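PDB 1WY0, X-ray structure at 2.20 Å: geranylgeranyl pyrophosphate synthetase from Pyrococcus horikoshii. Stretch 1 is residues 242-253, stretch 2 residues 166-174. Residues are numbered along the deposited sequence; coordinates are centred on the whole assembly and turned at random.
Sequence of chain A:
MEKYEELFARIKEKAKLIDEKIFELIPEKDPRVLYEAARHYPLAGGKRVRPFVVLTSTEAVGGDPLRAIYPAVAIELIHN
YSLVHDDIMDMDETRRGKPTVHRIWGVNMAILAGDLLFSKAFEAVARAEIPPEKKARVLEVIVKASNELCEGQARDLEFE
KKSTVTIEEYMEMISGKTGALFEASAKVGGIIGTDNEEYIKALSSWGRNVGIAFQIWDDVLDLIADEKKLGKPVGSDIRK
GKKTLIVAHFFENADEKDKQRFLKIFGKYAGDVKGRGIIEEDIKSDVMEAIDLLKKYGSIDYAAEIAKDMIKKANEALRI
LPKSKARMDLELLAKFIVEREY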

ATOM      1  N   LYS A 242      10.661   7.189  22.683  1.00 37.61           N
ATOM      2  CA  LYS A 242      10.166   7.784  21.450  1.00 34.93           C
ATOM      3  C   LYS A 242      10.907   9.078  21.133  1.00 34.20           C
ATOM      4  O   LYS A 242      11.137   9.889  22.020  1.00 33.12           O
ATOM      5  CB  LYS A 242       8.672   8.074  21.584  1.00 33.78           C
ATOM      6  CG  LYS A 242       7.994   8.472  20.303  1.00 32.56           C
ATOM      7  CD  LYS A 242       6.665   9.165  20.603  1.00 32.97           C
ATOM      8  CE  LYS A 242       5.887   9.429  19.339  1.00 34.93           C
ATOM      9  NZ  LYS A 242       4.703  10.288  19.634  1.00 37.33           N
ATOM     10  N   LYS A 243      11.280   9.261  19.865  1.00 33.60           N
ATOM     11  CA  LYS A 243      11.980  10.469  19.440  1.00 34.96           C
ATOM     12  C   LYS A 243      10.990  11.594  19.172  1.00 33.95           C
ATOM     13  O   LYS A 243      10.292  11.598  18.161  1.00 34.86           O
ATOM     14  CB  LYS A 243      12.794  10.208  18.170  1.00 36.23           C
ATOM     15  CG  LYS A 243      14.225   9.763  18.413  1.00 38.35           C
ATOM     16  CD  LYS A 243      14.297   8.346  18.933  1.00 39.81           C
ATOM     17  CE  LYS A 243      15.733   7.942  19.186  1.00 37.82           C
ATOM     18  NZ  LYS A 243      15.826   6.514  19.556  1.00 39.28           N
ATOM     19  N   THR A 244      10.922  12.539  20.098  1.00 33.68           N
ATOM     20  CA  THR A 244      10.029  13.682  19.969  1.00 32.56           C
ATOM     21  C   THR A 244      10.888  14.942  19.873  1.00 31.39           C
ATOM     22  O   THR A 244      12.108  14.869  19.981  1.00 31.24           O
ATOM     23  CB  THR A 244       9.127  13.804  21.199  1.00 33.01           C
ATOM     24  OG1 THR A 244       9.888  14.339  22.290  1.00 31.18           O
ATOM     25  CG2 THR A 244       8.581  12.432  21.595  1.00 31.21           C
ATOM     26  N   LEU A 245      10.254  16.094  19.673  1.00 32.57           N
ATOM     27  CA  LEU A 245      10.992  17.354  19.590  1.00 31.56           C
ATOM     28  C   LEU A 245      11.579  17.708  20.947  1.00 32.13           C
ATOM     29  O   LEU A 245      12.602  18.382  21.029  1.00 32.16           O
ATOM     30  CB  LEU A 245      10.072  18.486  19.130  1.00 28.89           C
ATOM     31  CG  LEU A 245      10.695  19.882  19.162  1.00 27.00           C
ATOM     32  CD1 LEU A 245      12.040  19.884  18.448  1.00 27.73           C
ATOM     33  CD2 LEU A 245       9.734  20.867  18.518  1.00 25.50           C
ATOM     34  N   ILE A 246      10.914  17.255  22.009  1.00 30.83           N
ATOM     35  CA  ILE A 246      11.361  17.504  23.371  1.00 31.89           C
ATOM     36  C   ILE A 246      12.683  16.791  23.639  1.00 32.84           C
ATOM     37  O   ILE A 246      13.620  17.363  24.200  1.00 34.47           O
ATOM     38  CB  ILE A 246      10.306  17.011  24.382  1.00 32.77           C
ATOM     39  CG1 ILE A 246       8.971  17.701  24.103  1.00 33.38           C
ATOM     40  CG2 ILE A 246      10.770  17.289  25.809  1.00 32.65           C
ATOM     41  CD1 ILE A 246       7.777  17.048  24.765  1.00 36.36           C
ATOM     42  N   VAL A 247      12.756  15.531  23.231  1.00 33.49           N
ATOM     43  CA  VAL A 247      13.954  14.730  23.420  1.00 32.09           C
ATOM     44  C   VAL A 247      15.087  15.242  22.521  1.00 32.48           C
ATOM     45  O   VAL A 247      16.259  15.199  22.904  1.00 30.17           O
ATOM     46  CB  VAL A 247      13.645  13.252  23.107  1.00 33.82           C
ATOM     47  CG1 VAL A 247      14.905  12.450  23.046  1.00 36.71           C
ATOM     48  CG2 VAL A 247      12.740  12.688  24.175  1.00 34.97           C
ATOM     49  N   ALA A 248      14.747  15.726  21.326  1.00 31.75           N
ATOM     50  CA  ALA A 248      15.766  16.251  20.421  1.00 32.78           C
ATOM     51  C   ALA A 248      16.374  17.522  21.023  1.00 32.94           C
ATOM     52  O   ALA A 248      17.589  17.716  20.983  1.00 32.76           O
ATOM     53  CB  ALA A 248      15.168  16.554  19.053  1.00 30.80           C
ATOM     54  N   HIS A 249      15.532  18.387  21.577  1.00 33.30           N
ATOM     55  CA  HIS A 249      16.026  19.616  22.187  1.00 34.37           C
ATOM     56  C   HIS A 249      16.931  19.275  23.359  1.00 34.82           C
ATOM     57  O   HIS A 249      17.972  19.896  23.552  1.00 36.76           O
ATOM     58  CB  HIS A 249      14.874  20.480  22.692  1.00 35.39           C
ATOM     59  CG  HIS A 249      15.321  21.715  23.414  1.00 36.48           C
ATOM     60  ND1 HIS A 249      15.611  21.728  24.762  1.00 37.57           N
ATOM     61  CD2 HIS A 249      15.483  22.988  22.985  1.00 38.40           C
ATOM     62  CE1 HIS A 249      15.932  22.955  25.133  1.00 38.21           C
ATOM     63  NE2 HIS A 249      15.860  23.738  24.072  1.00 37.89           N
ATOM     64  N   PHE A 250      16.537  18.287  24.149  1.00 33.83           N
ATOM     65  CA  PHE A 250      17.341  17.913  25.315  1.00 33.59           C
ATOM     66  C   PHE A 250      18.733  17.397  24.926  1.00 34.17           C
ATOM     67  O   PHE A 250      19.752  17.764  25.498  1.00 34.71           O
ATOM     68  CB  PHE A 250      16.593  16.835  26.098  1.00 31.33           C
ATOM     69  CG  PHE A 250      17.521  16.209  27.097  1.00 30.67           C
ATOM     70  CD1 PHE A 250      18.126  14.994  26.805  1.00 29.58           C
ATOM     71  CD2 PHE A 250      17.740  16.824  28.318  1.00 33.42           C
ATOM     72  CE1 PHE A 250      18.955  14.392  27.741  1.00 31.15           C
ATOM     73  CE2 PHE A 250      18.573  16.216  29.254  1.00 31.31           C
ATOM     74  CZ  PHE A 250      19.185  15.001  28.968  1.00 30.92           C
ATOM     75  N   PHE A 251      18.754  16.475  23.941  1.00 34.98           N
ATOM     76  CA  PHE A 251      20.035  15.944  23.478  1.00 36.68           C
ATOM     77  C   PHE A 251      20.929  17.043  22.888  1.00 37.07           C
ATOM     78  O   PHE A 251      22.152  16.984  22.931  1.00 35.57           O
ATOM     79  CB  PHE A 251      19.770  14.871  22.418  1.00 36.90           C
ATOM     80  CG  PHE A 251      19.374  13.583  23.082  1.00 38.86           C
ATOM     81  CD1 PHE A 251      19.881  13.265  24.336  1.00 39.12           C
ATOM     82  CD2 PHE A 251      18.521  12.707  22.430  1.00 39.76           C
ATOM     83  CE1 PHE A 251      19.526  12.068  24.942  1.00 40.81           C
ATOM     84  CE2 PHE A 251      18.170  11.509  23.045  1.00 41.07           C
ATOM     85  CZ  PHE A 251      18.669  11.185  24.299  1.00 40.45           C
ATOM     86  N   GLU A 252      20.276  18.059  22.290  1.00 37.65           N
ATOM     87  CA  GLU A 252      21.056  19.151  21.714  1.00 41.91           C
ATOM     88  C   GLU A 252      21.658  20.078  22.783  1.00 43.81           C
ATOM     89  O   GLU A 252      22.674  20.730  22.580  1.00 45.74           O
ATOM     90  CB  GLU A 252      20.172  19.956  20.759  1.00 42.94           C
ATOM     91  CG  GLU A 252      20.983  20.530  19.592  1.00 47.05           C
ATOM     92  CD  GLU A 252      20.092  20.735  18.388  1.00 47.40           C
ATOM     93  OE1 GLU A 252      19.677  19.751  17.793  1.00 45.06           O
ATOM     94  OE2 GLU A 252      19.867  21.892  18.020  1.00 50.83           O
ATOM     95  N   ASN A 253      20.994  20.142  23.950  1.00 42.93           N
ATOM     96  CA  ASN A 253      21.395  21.167  24.906  1.00 43.46           C
ATOM     97  C   ASN A 253      22.042  20.621  26.188  1.00 44.52           C
ATOM     98  O   ASN A 253      22.687  21.348  26.941  1.00 43.75           O
ATOM     99  CB  ASN A 253      20.157  21.998  25.243  1.00 42.63           C
ATOM    100  CG  ASN A 253      19.983  23.088  24.214  1.00 44.98           C
ATOM    101  OD1 ASN A 253      20.668  24.107  24.223  1.00 47.67           O
ATOM    102  ND2 ASN A 253      18.955  22.901  23.364  1.00 43.39           N
TER
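Stretch 2 (166-174) TIEEYMEMI

Two helices that pack nearly antiparallel bring the start of one beside the end of the other, and the pairing of residues 166-174 with residues 242-253 in this geranylgeranyl pyrophosphate synthetase shows how rotamers then follow from position. Residues 167-174 form a helix that runs against helix 245-253 with an angle of 163° between their N-to-C directions. The axes approach to 8.8 Å, and the backbones are nearest where the CA of A248 lies 5.0 Å from the CA of I167. The small side chain at A248 leaves room for this: its CB, pointing toward the second helix, rests 3.7 Å from I167 N and 4.3 Å from Y170 CB.

Each helix opens with a threonine N-cap, and the two caps share a conformation. T166, with chi1 near +60° (p), accepts from E169 N at its OG1 over 2.9 Å, while E169 OE1 in return receives T166 N, also at 2.9 Å; the two residues thus close a reciprocal capping box. T244, likewise p, accepts at OG1 from V247 N at 3.2 Å, with a weak bond from I246 N to the same OG1 at 3.1 Å. In both, the p rotamer folds the hydroxyl back over backbone amides that have no earlier carbonyl within the helix to pair with.

Because the helices are antiparallel, the first turn of the second meets the last turn of the first. E252 exploits this. Its chi1 of -148° lies between wells, chi2 is t, and the carboxylate reaches the free amide of I167: I167 N donates to E252 OE1 at 3.2 Å, with an almost straight N-H...acceptor angle of 179°. A side chain from one helix thereby serves an unpaired amide at the start of the other.

I167 is the knob of the interface, seated among L245, A248, H249 and E252. With chi1 m and chi2 t, its CD1 extends to 3.6 Å from E252 OE2 and 4.4 Å from H249 CB, its CG1 lies 4.1 Å from A248 CB, and its CG2 meets L245 CD1 at 3.9 Å. Both branches of the isoleucine are therefore used in filling the hole. L245, in the t,p rotamer, places CD1 against I167 while its CD2 lies 4.4 Å from M171 SD, one turn further along the second helix.

Y170 carries the contact to the beginning of the first helix. Its CA-to-CB bond points toward the partner, and chi1 t with chi2 of 85° lays one ring face over T244 C and L245 N. The ring's CE1 is 3.6 Å from T244 CA and 3.3 Å from K243 O, and its CE2 is 3.5 Å from L245 CB. Beyond the ring, a water links the two helices, lying 2.7 Å from Y170 OH and accepting from L245 N at 2.7 Å. Thus an amide at each helix start is met from across the interface, one directly by a carboxylate, the other through water.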

ATOM      1  N   THR A 166      18.714  14.900  16.275  1.00 39.82           N
ATOM      2  CA  THR A 166      18.806  16.353  16.315  1.00 39.03           C
ATOM      3  C   THR A 166      17.435  16.960  16.072  1.00 38.67           C
ATOM      4  O   THR A 166      16.535  16.295  15.563  1.00 38.84           O
ATOM      5  CB  THR A 166      19.769  16.890  15.230  1.00 40.03           C
ATOM      6  OG1 THR A 166      19.135  16.825  13.944  1.00 38.67           O
ATOM      7  CG2 THR A 166      21.054  16.062  15.210  1.00 39.31           C
ATOM      8  N   ILE A 167      17.271  18.224  16.442  1.00 37.98           N
ATOM      9  CA  ILE A 167      16.005  18.899  16.243  1.00 38.44           C
ATOM     10  C   ILE A 167      15.686  18.860  14.759  1.00 40.87           C
ATOM     11  O   ILE A 167      14.536  18.688  14.366  1.00 40.65           O
ATOM     12  CB  ILE A 167      16.074  20.376  16.707  1.00 37.91           C
ATOM     13  CG1 ILE A 167      16.128  20.446  18.240  1.00 38.34           C
ATOM     14  CG2 ILE A 167      14.892  21.157  16.163  1.00 35.45           C
ATOM     15  CD1 ILE A 167      16.372  21.855  18.777  1.00 39.17           C
ATOM     16  N   GLU A 168      16.718  19.023  13.939  1.00 41.78           N
ATOM     17  CA  GLU A 168      16.560  19.025  12.493  1.00 43.28           C
ATOM     18  C   GLU A 168      16.112  17.669  11.956  1.00 42.21           C
ATOM     19  O   GLU A 168      15.309  17.597  11.029  1.00 41.65           O
ATOM     20  CB  GLU A 168      17.879  19.405  11.826  1.00 45.69           C
ATOM     21  CG  GLU A 168      17.785  19.426  10.318  1.00 50.60           C
ATOM     22  CD  GLU A 168      19.137  19.450   9.666  1.00 53.57           C
ATOM     23  OE1 GLU A 168      19.860  20.459   9.852  1.00 53.83           O
ATOM     24  OE2 GLU A 168      19.474  18.450   8.979  1.00 56.36           O
ATOM     25  N   GLU A 169      16.661  16.600  12.517  1.00 41.14           N
ATOM     26  CA  GLU A 169      16.297  15.259  12.093  1.00 40.50           C
ATOM     27  C   GLU A 169      14.838  15.021  12.443  1.00 39.48           C
ATOM     28  O   GLU A 169      14.044  14.621  11.589  1.00 38.85           O
ATOM     29  CB  GLU A 169      17.185  14.225  12.782  1.00 40.70           C
ATOM     30  CG  GLU A 169      18.429  13.873  11.978  1.00 44.93           C
ATOM     31  CD  GLU A 169      19.442  13.058  12.767  1.00 45.64           C
ATOM     32  OE1 GLU A 169      19.557  13.249  13.998  1.00 42.73           O
ATOM     33  OE2 GLU A 169      20.135  12.227  12.143  1.00 50.28           O
ATOM     34  N   TYR A 170      14.483  15.295  13.697  1.00 38.43           N
ATOM     35  CA  TYR A 170      13.103  15.008  14.066  1.00 38.36           C
ATOM     36  C   TYR A 170      12.118  15.853  13.258  1.00 37.56           C
ATOM     37  O   TYR A 170      11.139  15.361  12.712  1.00 37.71           O
ATOM     38  CB  TYR A 170      12.936  15.301  15.558  1.00 38.94           C
ATOM     39  CG  TYR A 170      11.490  15.399  15.891  1.00 39.80           C
ATOM     40  CD1 TYR A 170      10.766  14.245  16.180  1.00 38.50           C
ATOM     41  CD2 TYR A 170      10.850  16.638  15.909  1.00 38.86           C
ATOM     42  CE1 TYR A 170       9.417  14.329  16.493  1.00 36.66           C
ATOM     43  CE2 TYR A 170       9.498  16.721  16.212  1.00 38.62           C
ATOM     44  CZ  TYR A 170       8.782  15.573  16.498  1.00 39.21           C
ATOM     45  OH  TYR A 170       7.439  15.648  16.808  1.00 39.33           O
ATOM     46  N   MET A 171      12.337  17.149  13.058  1.00 38.09           N
ATOM     47  CA  MET A 171      11.426  17.957  12.254  1.00 36.77           C
ATOM     48  C   MET A 171      11.308  17.515  10.798  1.00 36.17           C
ATOM     49  O   MET A 171      10.264  17.688  10.181  1.00 37.10           O
ATOM     50  CB  MET A 171      11.838  19.434  12.299  1.00 38.07           C
ATOM     51  CG  MET A 171      11.543  20.145  13.609  1.00 38.86           C
ATOM     52  SD  MET A 171       9.903  19.824  14.283  1.00 42.25           S
ATOM     53  CE  MET A 171       8.883  20.795  13.149  1.00 39.53           C
ATOM     54  N   GLU A 172      12.366  16.957  10.233  1.00 34.90           N
ATOM     55  CA  GLU A 172      12.285  16.528   8.845  1.00 36.43           C
ATOM     56  C   GLU A 172      11.413  15.268   8.767  1.00 35.20           C
ATOM     57  O   GLU A 172      10.702  15.044   7.792  1.00 33.85           O
ATOM     58  CB  GLU A 172      13.686  16.251   8.297  1.00 38.14           C
ATOM     59  CG  GLU A 172      13.695  15.745   6.872  1.00 43.75           C
ATOM     60  CD  GLU A 172      15.081  15.380   6.384  1.00 45.78           C
ATOM     61  OE1 GLU A 172      15.867  14.859   7.199  1.00 48.72           O
ATOM     62  OE2 GLU A 172      15.379  15.593   5.184  1.00 49.06           O
ATOM     63  N   MET A 173      11.458  14.476   9.832  1.00 35.31           N
ATOM     64  CA  MET A 173      10.702  13.240   9.930  1.00 34.78           C
ATOM     65  C   MET A 173       9.220  13.521  10.177  1.00 35.66           C
ATOM     66  O   MET A 173       8.351  13.051   9.430  1.00 35.43           O
ATOM     67  CB  MET A 173      11.288  12.393  11.065  1.00 33.23           C
ATOM     68  CG  MET A 173      10.547  11.088  11.383  1.00 33.34           C
ATOM     69  SD  MET A 173       9.004  11.288  12.317  1.00 34.38           S
ATOM     70  CE  MET A 173       9.603  11.493  14.007  1.00 33.98           C
ATOM     71  N   ILE A 174       8.932  14.306  11.213  1.00 34.74           N
ATOM     72  CA  ILE A 174       7.530  14.556  11.529  1.00 35.66           C
ATOM     73  C   ILE A 174       6.820  15.298  10.394  1.00 36.28           C
ATOM     74  O   ILE A 174       5.626  15.157  10.166  1.00 37.72           O
ATOM     75  CB  ILE A 174       7.470  15.390  12.809  1.00 35.82           C
ATOM     76  CG1 ILE A 174       6.066  15.326  13.415  1.00 36.41           C
ATOM     77  CG2 ILE A 174       7.776  16.863  12.486  1.00 35.59           C
ATOM     78  CD1 ILE A 174       5.718  13.929  13.931  1.00 34.63           C
TER
HETATM   79  O   HOH W   1       7.591  16.161  19.419  1.00 25.21           O